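Local coordinates for spindle pole body-associated protein VIK1 (Candida glabrata, PDB 4GKP), which is a noncatalytic partner of the kinesin Kar3 and probably binds microtubules through its kinesin-like C-terminal motor homology domain, at residues Y72-L77 and N106-K111; A102-N107 and I201-I206; N92-F97 and E207-S212. One frame throughout, in Å; residues are numbered along the deposited sequence.

Contact 1 (Y72-L77 and N106-K111); sequences YIDFCL and NNYFDK
Tyr108 reaches across to helix 68-78 and settles among Ile73, Asp74 and Leu77. The tight part is apolar. Leu77 CD1 lies over one face of the phenol ring, 3.8 Å from its centroid and 18° off the normal, a CH-pi contact, while the opposite face is covered toward its rim by CB of the adjacent Asn107. Ile73 adds CG2, which approaches Tyr108 CE2 obliquely at 4.1 Å. Leu77 and Tyr108 also both touch Phe190 of strand 183-192, which brings the central sheet into the same apolar cluster. Toward solvent the contact thins to the partly exposed Asp74, whose chi1 of -148° swings the carboxylate to the edge of the ring. There Tyr108 OH donates to Asp74 OD1 at 2.7 Å, and OD1 accepts on its anti lone pair, the one away from OD2, with the carboxylate and ring planes 31° apart. The other oxygen, OD2, forms a salt bridge with Lys78, one turn further along the helix. Two donors thus share one carboxylate, which would favour a charged Asp74 and a neutral phenol held by its hydroxyl at the outer end of an apolar slot.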
loop_
_atom_site.group_PDB
_atom_site.type_symbol
_atom_site.label_atom_id
_atom_site.label_comp_id
_atom_site.label_asym_id
_atom_site.label_seq_id
_atom_site.Cartn_x
_atom_site.Cartn_y
_atom_site.Cartn_z
ATOM N N TYR A 72 -9.011 -5.905 -7.176
ATOM C CA TYR A 72 -8.913 -4.466 -7.013
ATOM C C TYR A 72 -7.991 -3.849 -8.062
ATOM O O TYR A 72 -8.409 -2.967 -8.800
ATOM C CB TYR A 72 -8.423 -4.167 -5.600
ATOM C CG TYR A 72 -8.044 -2.741 -5.383
ATOM C CD1 TYR A 72 -8.995 -1.731 -5.458
ATOM C CD2 TYR A 72 -6.720 -2.390 -5.106
ATOM C CE1 TYR A 72 -8.647 -0.402 -5.235
ATOM C CE2 TYR A 72 -6.368 -1.075 -4.885
ATOM C CZ TYR A 72 -7.339 -0.083 -4.955
ATOM O OH TYR A 72 -6.983 1.235 -4.743
ATOM N N ILE A 73 -6.747 -4.330 -8.132
ATOM C CA ILE A 73 -5.740 -3.822 -9.067
ATOM C C ILE A 73 -6.199 -3.927 -10.513
ATOM O O ILE A 73 -6.156 -2.955 -11.274
ATOM C CB ILE A 73 -4.397 -4.574 -8.914
ATOM C CG1 ILE A 73 -3.755 -4.235 -7.564
ATOM C CG2 ILE A 73 -3.456 -4.248 -10.079
ATOM C CD1 ILE A 73 -2.406 -4.884 -7.295
ATOM N N ASP A 74 -6.626 -5.126 -10.885
ATOM C CA ASP A 74 -7.112 -5.400 -12.216
ATOM C C ASP A 74 -8.281 -4.489 -12.620
ATOM O O ASP A 74 -8.379 -4.079 -13.781
ATOM C CB ASP A 74 -7.551 -6.858 -12.284
ATOM C CG ASP A 74 -7.336 -7.451 -13.636
ATOM O OD1 ASP A 74 -6.168 -7.746 -13.970
ATOM O OD2 ASP A 74 -8.328 -7.604 -14.374
ATOM N N PHE A 75 -9.159 -4.167 -11.672
ATOM C CA PHE A 75 -10.356 -3.372 -11.972
ATOM C C PHE A 75 -9.956 -1.913 -12.240
ATOM O O PHE A 75 -10.417 -1.316 -13.207
ATOM C CB PHE A 75 -11.405 -3.489 -10.830
ATOM C CG PHE A 75 -12.784 -2.985 -11.201
ATOM C CD1 PHE A 75 -13.627 -3.737 -12.024
ATOM C CD2 PHE A 75 -13.248 -1.760 -10.725
ATOM C CE1 PHE A 75 -14.889 -3.274 -12.385
ATOM C CE2 PHE A 75 -14.517 -1.293 -11.071
ATOM C CZ PHE A 75 -15.340 -2.051 -11.904
ATOM N N CYS A 76 -9.084 -1.351 -11.394
ATOM C CA CYS A 76 -8.590 0.024 -11.600
ATOM C C CYS A 76 -7.872 0.179 -12.962
ATOM O O CYS A 76 -8.120 1.140 -13.703
ATOM C CB CYS A 76 -7.683 0.463 -10.455
ATOM S SG CYS A 76 -8.500 0.603 -8.843
ATOM N N LEU A 77 -7.023 -0.791 -13.291
ATOM C CA LEU A 77 -6.305 -0.797 -14.577
ATOM C C LEU A 77 -7.244 -0.811 -15.778
ATOM O O LEU A 77 -7.164 0.070 -16.648
ATOM C CB LEU A 77 -5.281 -1.939 -14.644
ATOM C CG LEU A 77 -4.085 -1.801 -13.677
ATOM C CD1 LEU A 77 -3.247 -3.067 -13.678
ATOM C CD2 LEU A 77 -3.221 -0.566 -13.982
ATOM N N ASN A 106 4.290 -11.085 -13.528
ATOM C CA ASN A 106 3.517 -12.243 -13.983
ATOM C C ASN A 106 2.204 -11.926 -14.681
ATOM O O ASN A 106 1.633 -12.804 -15.306
ATOM C CB ASN A 106 3.271 -13.226 -12.828
ATOM C CG ASN A 106 4.562 -13.752 -12.220
ATOM O OD1 ASN A 106 5.475 -14.176 -12.933
ATOM N ND2 ASN A 106 4.642 -13.730 -10.891
ATOM N N ASN A 107 1.712 -10.691 -14.588
ATOM C CA ASN A 107 0.364 -10.403 -15.099
ATOM C C ASN A 107 0.234 -9.302 -16.138
ATOM O O ASN A 107 -0.681 -9.330 -16.971
ATOM C CB ASN A 107 -0.614 -10.158 -13.954
ATOM C CG ASN A 107 -0.840 -11.401 -13.125
ATOM O OD1 ASN A 107 -1.724 -12.216 -13.430
ATOM N ND2 ASN A 107 -0.010 -11.589 -12.102
ATOM N N TYR A 108 1.154 -8.347 -16.117
ATOM C CA TYR A 108 0.945 -7.135 -16.887
ATOM C C TYR A 108 2.025 -6.767 -17.923
ATOM O O TYR A 108 1.813 -5.871 -18.746
ATOM C CB TYR A 108 0.655 -5.985 -15.917
ATOM C CG TYR A 108 -0.584 -6.228 -15.073
ATOM C CD1 TYR A 108 -1.860 -6.321 -15.665
ATOM C CD2 TYR A 108 -0.491 -6.358 -13.681
ATOM C CE1 TYR A 108 -2.993 -6.530 -14.889
ATOM C CE2 TYR A 108 -1.618 -6.575 -12.904
ATOM C CZ TYR A 108 -2.861 -6.657 -13.506
ATOM O OH TYR A 108 -3.981 -6.889 -12.718
ATOM N N PHE A 109 3.159 -7.463 -17.907
ATOM C CA PHE A 109 4.289 -7.114 -18.786
ATOM C C PHE A 109 3.935 -7.186 -20.278
ATOM O O PHE A 109 4.657 -6.641 -21.101
ATOM C CB PHE A 109 5.520 -7.989 -18.488
ATOM C CG PHE A 109 6.380 -7.493 -17.342
ATOM C CD1 PHE A 109 5.856 -6.677 -16.335
ATOM C CD2 PHE A 109 7.717 -7.872 -17.253
ATOM C CE1 PHE A 109 6.656 -6.237 -15.280
ATOM C CE2 PHE A 109 8.523 -7.434 -16.204
ATOM C CZ PHE A 109 7.992 -6.619 -15.210
ATOM N N ASP A 110 2.814 -7.836 -20.610
ATOM C CA ASP A 110 2.438 -8.055 -21.998
ATOM C C ASP A 110 1.368 -7.060 -22.471
ATOM O O ASP A 110 1.184 -6.866 -23.680
ATOM C CB ASP A 110 1.987 -9.510 -22.216
ATOM N N LYS A 111 0.683 -6.416 -21.527
ATOM C CA LYS A 111 -0.285 -5.372 -21.866
ATOM C C LYS A 111 0.219 -3.930 -21.603
ATOM O O LYS A 111 -0.341 -2.953 -22.127
ATOM C CB LYS A 111 -1.604 -5.625 -21.138
ATOM C CG LYS A 111 -2.173 -7.034 -21.321
#

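Contact 2 (A102-N107 and I201-I206); sequences AFFKNN and IDFYFI
Different first torsions bring Phe104 and Phe203 together: Phe104 places CG anti to its carbonyl carbon (chi1 -66°) and extends from helix 96-107 toward the sheet, whereas Phe203 holds CG anti to the backbone N and rises from strand 201-208 to meet it. This is helix-on-sheet packing in the kinesin motor-like fold, where the helix that follows strand 83-88 covers one face of the central sheet. The two side chains cross at a slant with ring planes almost perpendicular, at 86°, and centroids 5.8 Å apart. Phe104 meets its partner through the far end of its ring. CZ comes within 3.7 Å of Phe203 CE2, which lies in the plane of the Phe104 ring, and within 3.8 Å of Phe203 CD2; CE2 of Phe104 follows slightly further off. Both rings are buried in a larger aromatic cluster. Phe188 and Phe190 of strand 183-192 meet Phe104 edge-to-face, and Phe203 also touches Phe83, Phe188 and Leu100. Dispersion and the exclusion of water therefore account for the hold. On the neighbouring turn the helix has a polar detail of its own: Asn107 folds its amide back onto the chain and donates an N-H from ND2 to Phe103 O at 2.9 Å, in the carbonyl plane and nearly straight, with an N-H...O angle of 176°.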
loop_
_atom_site.group_PDB
_atom_site.type_symbol
_atom_site.label_atom_id
_atom_site.label_comp_id
_atom_site.label_asym_id
_atom_site.label_seq_id
_atom_site.Cartn_x
_atom_site.Cartn_y
_atom_site.Cartn_z
ATOM N N ALA A 102 6.732 -8.946 -8.299
ATOM C CA ALA A 102 6.533 -10.262 -8.924
ATOM C C ALA A 102 5.140 -10.378 -9.556
ATOM O O ALA A 102 4.980 -10.888 -10.676
ATOM C CB ALA A 102 6.774 -11.376 -7.904
ATOM N N PHE A 103 4.138 -9.880 -8.843
ATOM C CA PHE A 103 2.767 -9.836 -9.367
ATOM C C PHE A 103 2.660 -9.083 -10.703
ATOM O O PHE A 103 1.980 -9.545 -11.619
ATOM C CB PHE A 103 1.796 -9.267 -8.309
ATOM C CG PHE A 103 0.383 -9.074 -8.813
ATOM C CD1 PHE A 103 -0.464 -10.163 -9.007
ATOM C CD2 PHE A 103 -0.096 -7.805 -9.080
ATOM C CE1 PHE A 103 -1.753 -9.988 -9.470
ATOM C CE2 PHE A 103 -1.387 -7.618 -9.548
ATOM C CZ PHE A 103 -2.212 -8.711 -9.745
ATOM N N PHE A 104 3.308 -7.927 -10.820
ATOM C CA PHE A 104 3.237 -7.166 -12.087
ATOM C C PHE A 104 3.991 -7.861 -13.213
ATOM O O PHE A 104 3.533 -7.846 -14.367
ATOM C CB PHE A 104 3.756 -5.727 -11.942
ATOM C CG PHE A 104 2.922 -4.859 -11.048
ATOM C CD1 PHE A 104 1.563 -5.092 -10.883
ATOM C CD2 PHE A 104 3.495 -3.776 -10.399
ATOM C CE1 PHE A 104 0.796 -4.268 -10.081
ATOM C CE2 PHE A 104 2.727 -2.945 -9.584
ATOM C CZ PHE A 104 1.373 -3.196 -9.426
ATOM N N LYS A 105 5.146 -8.446 -12.876
ATOM C CA LYS A 105 5.902 -9.293 -13.808
ATOM C C LYS A 105 5.041 -10.400 -14.381
ATOM O O LYS A 105 5.041 -10.611 -15.593
ATOM C CB LYS A 105 7.151 -9.908 -13.163
ATOM C CG LYS A 105 7.826 -10.966 -14.041
ATOM C CD LYS A 105 9.056 -11.588 -13.385
ATOM C CE LYS A 105 10.352 -11.086 -14.003
ATOM N N ASN A 106 4.290 -11.085 -13.528
ATOM C CA ASN A 106 3.517 -12.243 -13.983
ATOM C C ASN A 106 2.204 -11.926 -14.681
ATOM O O ASN A 106 1.633 -12.804 -15.306
ATOM C CB ASN A 106 3.271 -13.226 -12.828
ATOM C CG ASN A 106 4.562 -13.752 -12.220
ATOM O OD1 ASN A 106 5.475 -14.176 -12.933
ATOM N ND2 ASN A 106 4.642 -13.730 -10.891
ATOM N N ASN A 107 1.712 -10.691 -14.588
ATOM C CA ASN A 107 0.364 -10.403 -15.099
ATOM C C ASN A 107 0.234 -9.302 -16.138
ATOM O O ASN A 107 -0.681 -9.330 -16.971
ATOM C CB ASN A 107 -0.614 -10.158 -13.954
ATOM C CG ASN A 107 -0.840 -11.401 -13.125
ATOM O OD1 ASN A 107 -1.724 -12.216 -13.430
ATOM N ND2 ASN A 107 -0.010 -11.589 -12.102
ATOM N N ILE A 201 -1.632 5.325 -16.397
ATOM C CA ILE A 201 -2.423 5.145 -15.192
ATOM C C ILE A 201 -1.443 5.076 -14.025
ATOM O O ILE A 201 -0.533 4.238 -14.024
ATOM C CB ILE A 201 -3.238 3.835 -15.232
ATOM C CG1 ILE A 201 -3.961 3.694 -16.592
ATOM C CG2 ILE A 201 -4.188 3.786 -14.040
ATOM C CD1 ILE A 201 -4.463 2.308 -16.892
ATOM N N ASP A 202 -1.615 5.962 -13.046
ATOM C CA ASP A 202 -0.710 5.985 -11.895
ATOM C C ASP A 202 -1.159 5.044 -10.768
ATOM O O ASP A 202 -2.332 5.045 -10.346
ATOM C CB ASP A 202 -0.571 7.412 -11.353
ATOM C CG ASP A 202 -0.163 8.395 -12.421
ATOM O OD1 ASP A 202 0.714 8.073 -13.217
ATOM O OD2 ASP A 202 -0.727 9.502 -12.477
ATOM N N PHE A 203 -0.216 4.256 -10.280
ATOM C CA PHE A 203 -0.455 3.434 -9.116
ATOM C C PHE A 203 0.568 3.825 -8.068
ATOM O O PHE A 203 1.763 3.858 -8.366
ATOM C CB PHE A 203 -0.355 1.937 -9.452
ATOM C CG PHE A 203 -0.310 1.026 -8.231
ATOM C CD1 PHE A 203 -1.404 0.922 -7.367
ATOM C CD2 PHE A 203 0.815 0.242 -7.967
ATOM C CE1 PHE A 203 -1.370 0.080 -6.259
ATOM C CE2 PHE A 203 0.855 -0.602 -6.851
ATOM C CZ PHE A 203 -0.241 -0.679 -5.994
ATOM N N TYR A 204 0.097 4.132 -6.857
ATOM C CA TYR A 204 0.986 4.477 -5.730
ATOM C C TYR A 204 0.964 3.386 -4.679
ATOM O O TYR A 204 -0.112 2.985 -4.200
ATOM C CB TYR A 204 0.587 5.807 -5.072
ATOM C CG TYR A 204 0.540 6.948 -6.036
ATOM C CD1 TYR A 204 1.688 7.680 -6.327
ATOM C CD2 TYR A 204 -0.649 7.280 -6.697
ATOM C CE1 TYR A 204 1.654 8.732 -7.235
ATOM C CE2 TYR A 204 -0.694 8.325 -7.609
ATOM C CZ TYR A 204 0.462 9.047 -7.866
ATOM O OH TYR A 204 0.430 10.077 -8.758
ATOM N N PHE A 205 2.153 2.906 -4.342
ATOM C CA PHE A 205 2.313 1.963 -3.252
ATOM C C PHE A 205 3.023 2.645 -2.096
ATOM O O PHE A 205 4.190 3.021 -2.192
ATOM C CB PHE A 205 3.091 0.718 -3.681
ATOM C CG PHE A 205 3.277 -0.279 -2.576
ATOM C CD1 PHE A 205 2.169 -0.861 -1.941
ATOM C CD2 PHE A 205 4.556 -0.639 -2.149
ATOM C CE1 PHE A 205 2.336 -1.778 -0.904
ATOM C CE2 PHE A 205 4.727 -1.572 -1.130
ATOM C CZ PHE A 205 3.619 -2.144 -0.512
ATOM N N ILE A 206 2.303 2.788 -0.995
ATOM C CA ILE A 206 2.769 3.603 0.098
ATOM C C ILE A 206 2.998 2.755 1.316
ATOM O O ILE A 206 2.095 2.047 1.780
ATOM C CB ILE A 206 1.799 4.769 0.352
ATOM C CG1 ILE A 206 1.855 5.728 -0.851
ATOM C CG2 ILE A 206 2.180 5.503 1.630
ATOM C CD1 ILE A 206 0.507 6.262 -1.274
#

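Contact 3 (N92-F97 and E207-S212); sequences NIPNTF and EIYQPS
The Tyr209 ring and the pyrrolidine ring of Pro94 approach from opposite directions and meet at a slant, around the hydroxyl end of the phenol. Pro94 CG lies 3.6 Å from Tyr209 OH, and Pro94 CD is 3.9 Å from Tyr209 CZ and 4.0 Å from Tyr209 CE1. The hydroxyl itself is hydrogen-bonded to Ser87 OG, which fixes the end of the ring against which the proline rests. A second, looser contact joins Glu207 to Phe97: Glu207 OE2 comes no closer than 4.0 Å to Phe97 CB, while OE1 is hydrogen-bonded to Tyr118 OH. Phe97, with CG anti to its backbone N (chi1 -177°), stacks its ring on that same Tyr118, so Tyr118 meets both residues, one through its hydroxyl and the other through its ring. In topology and sequence order, 92-97 probably corresponds to the end of the kinesin P-loop and the start of the helix after it, and 207-212 probably to the switch II region that follows its strand. Proline and asparagine stand in the loop of this protein, consistent with its noncatalytic character. The contact sits where strand 201-208 gives way to loop and helix 96-107 begins, between strand 183-192, touched by Phe97 through Ser186, and strand 246-250, where Pro94 rests on Gln249.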
loop_
_atom_site.group_PDB
_atom_site.type_symbol
_atom_site.label_atom_id
_atom_site.label_comp_id
_atom_site.label_asym_id
_atom_site.label_seq_id
_atom_site.Cartn_x
_atom_site.Cartn_y
_atom_site.Cartn_z
ATOM N N ASN A 92 8.152 -5.536 12.053
ATOM C CA ASN A 92 8.101 -6.765 11.261
ATOM C C ASN A 92 7.598 -6.424 9.864
ATOM O O ASN A 92 6.401 -6.351 9.620
ATOM C CB ASN A 92 7.242 -7.847 11.934
ATOM C CG ASN A 92 7.679 -9.261 11.566
ATOM O OD1 ASN A 92 8.717 -9.467 10.928
ATOM N ND2 ASN A 92 6.884 -10.249 11.973
ATOM N N ILE A 93 8.541 -6.172 8.962
ATOM C CA ILE A 93 8.230 -5.707 7.621
ATOM C C ILE A 93 7.754 -6.858 6.745
ATOM O O ILE A 93 8.466 -7.840 6.549
ATOM C CB ILE A 93 9.435 -4.998 6.956
ATOM N N PRO A 94 6.539 -6.733 6.198
ATOM C CA PRO A 94 6.056 -7.798 5.326
ATOM C C PRO A 94 6.879 -7.873 4.022
ATOM O O PRO A 94 7.658 -6.966 3.728
ATOM C CB PRO A 94 4.597 -7.388 5.053
ATOM C CG PRO A 94 4.570 -5.896 5.239
ATOM C CD PRO A 94 5.628 -5.564 6.246
ATOM N N ASN A 95 6.716 -8.962 3.273
ATOM C CA ASN A 95 7.360 -9.116 1.968
ATOM C C ASN A 95 6.576 -8.426 0.828
ATOM O O ASN A 95 6.855 -8.656 -0.348
ATOM C CB ASN A 95 7.568 -10.610 1.656
ATOM N N THR A 96 5.609 -7.585 1.196
ATOM C CA THR A 96 4.674 -6.964 0.266
ATOM C C THR A 96 5.302 -6.334 -1.004
ATOM O O THR A 96 4.819 -6.590 -2.106
ATOM C CB THR A 96 3.782 -5.958 1.006
ATOM O OG1 THR A 96 3.360 -6.539 2.247
ATOM C CG2 THR A 96 2.539 -5.584 0.184
ATOM N N PHE A 97 6.380 -5.557 -0.857
ATOM C CA PHE A 97 7.033 -4.904 -1.996
ATOM C C PHE A 97 7.552 -5.869 -3.064
ATOM O O PHE A 97 7.340 -5.647 -4.265
ATOM C CB PHE A 97 8.166 -3.969 -1.529
ATOM C CG PHE A 97 8.833 -3.205 -2.654
ATOM C CD1 PHE A 97 8.142 -2.217 -3.357
ATOM C CD2 PHE A 97 10.148 -3.463 -3.003
ATOM C CE1 PHE A 97 8.744 -1.510 -4.388
ATOM C CE2 PHE A 97 10.763 -2.750 -4.032
ATOM C CZ PHE A 97 10.060 -1.774 -4.724
ATOM N N GLU A 207 4.242 2.801 1.780
ATOM C CA GLU A 207 4.718 2.025 2.905
ATOM C C GLU A 207 4.821 2.929 4.135
ATOM O O GLU A 207 5.568 3.912 4.144
ATOM C CB GLU A 207 6.093 1.431 2.598
ATOM C CG GLU A 207 6.129 0.308 1.569
ATOM C CD GLU A 207 7.554 0.011 1.106
ATOM O OE1 GLU A 207 8.212 0.914 0.536
ATOM O OE2 GLU A 207 8.038 -1.126 1.312
ATOM N N ILE A 208 4.063 2.590 5.165
ATOM C CA ILE A 208 4.079 3.335 6.419
ATOM C C ILE A 208 4.371 2.364 7.560
ATOM O O ILE A 208 3.473 1.651 8.026
ATOM C CB ILE A 208 2.744 4.065 6.635
ATOM C CG1 ILE A 208 2.537 5.075 5.506
ATOM C CG2 ILE A 208 2.718 4.743 7.998
ATOM C CD1 ILE A 208 1.151 5.639 5.426
ATOM N N TYR A 209 5.638 2.312 7.966
ATOM C CA TYR A 209 6.085 1.405 9.027
ATOM C C TYR A 209 6.723 2.122 10.226
ATOM O O TYR A 209 7.363 1.472 11.052
ATOM C CB TYR A 209 7.056 0.352 8.485
ATOM C CG TYR A 209 6.529 -0.410 7.299
ATOM C CD1 TYR A 209 5.251 -0.969 7.323
ATOM C CD2 TYR A 209 7.308 -0.588 6.158
ATOM C CE1 TYR A 209 4.759 -1.660 6.239
ATOM C CE2 TYR A 209 6.826 -1.286 5.064
ATOM C CZ TYR A 209 5.549 -1.818 5.114
ATOM O OH TYR A 209 5.039 -2.522 4.051
ATOM N N GLN A 210 6.544 3.445 10.314
ATOM C CA GLN A 210 7.032 4.231 11.442
ATOM C C GLN A 210 5.854 4.832 12.219
ATOM O O GLN A 210 5.131 5.683 11.691
ATOM C CB GLN A 210 8.014 5.313 10.971
ATOM C CG GLN A 210 8.577 6.215 12.072
ATOM N N PRO A 211 5.660 4.390 13.482
ATOM C CA PRO A 211 4.544 4.795 14.361
ATOM C C PRO A 211 4.358 6.308 14.476
ATOM O O PRO A 211 3.225 6.782 14.593
ATOM C CB PRO A 211 4.933 4.201 15.717
ATOM C CG PRO A 211 5.758 3.012 15.364
ATOM C CD PRO A 211 6.539 3.404 14.143
ATOM N N SER A 212 5.464 7.043 14.438
ATOM C CA SER A 212 5.466 8.501 14.330
ATOM C C SER A 212 4.540 9.047 13.240
ATOM O O SER A 212 3.975 10.134 13.396
ATOM C CB SER A 212 6.895 8.990 14.064
ATOM O OG SER A 212 6.897 10.202 13.325
#

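Helix 96-107 runs through all three contacts. Contact 3 holds its beginning, and contacts 1 and 2 its C-terminal part and the chain that follows; the centres of contacts 1 and 3 lie about 24 Å apart, on opposite sides of the chain's centre. Contacts 1 and 2 touch directly, Tyr108 CE2 lying 3.5 Å from Phe103 CE2. Contacts 2 and 3 share strand 201-208 as well, and Phe205 joins them by packing on Thr96 and Phe97. Contact 2 is wholly core and aromatic. Contact 1 is mostly buried but ends in a carboxylate with a salt-bridge partner, and contact 3, only partly buried, sets Pro94 and Phe97 against two polar side chains hydrogen-bonded to Ser87 and Tyr118 on other strands.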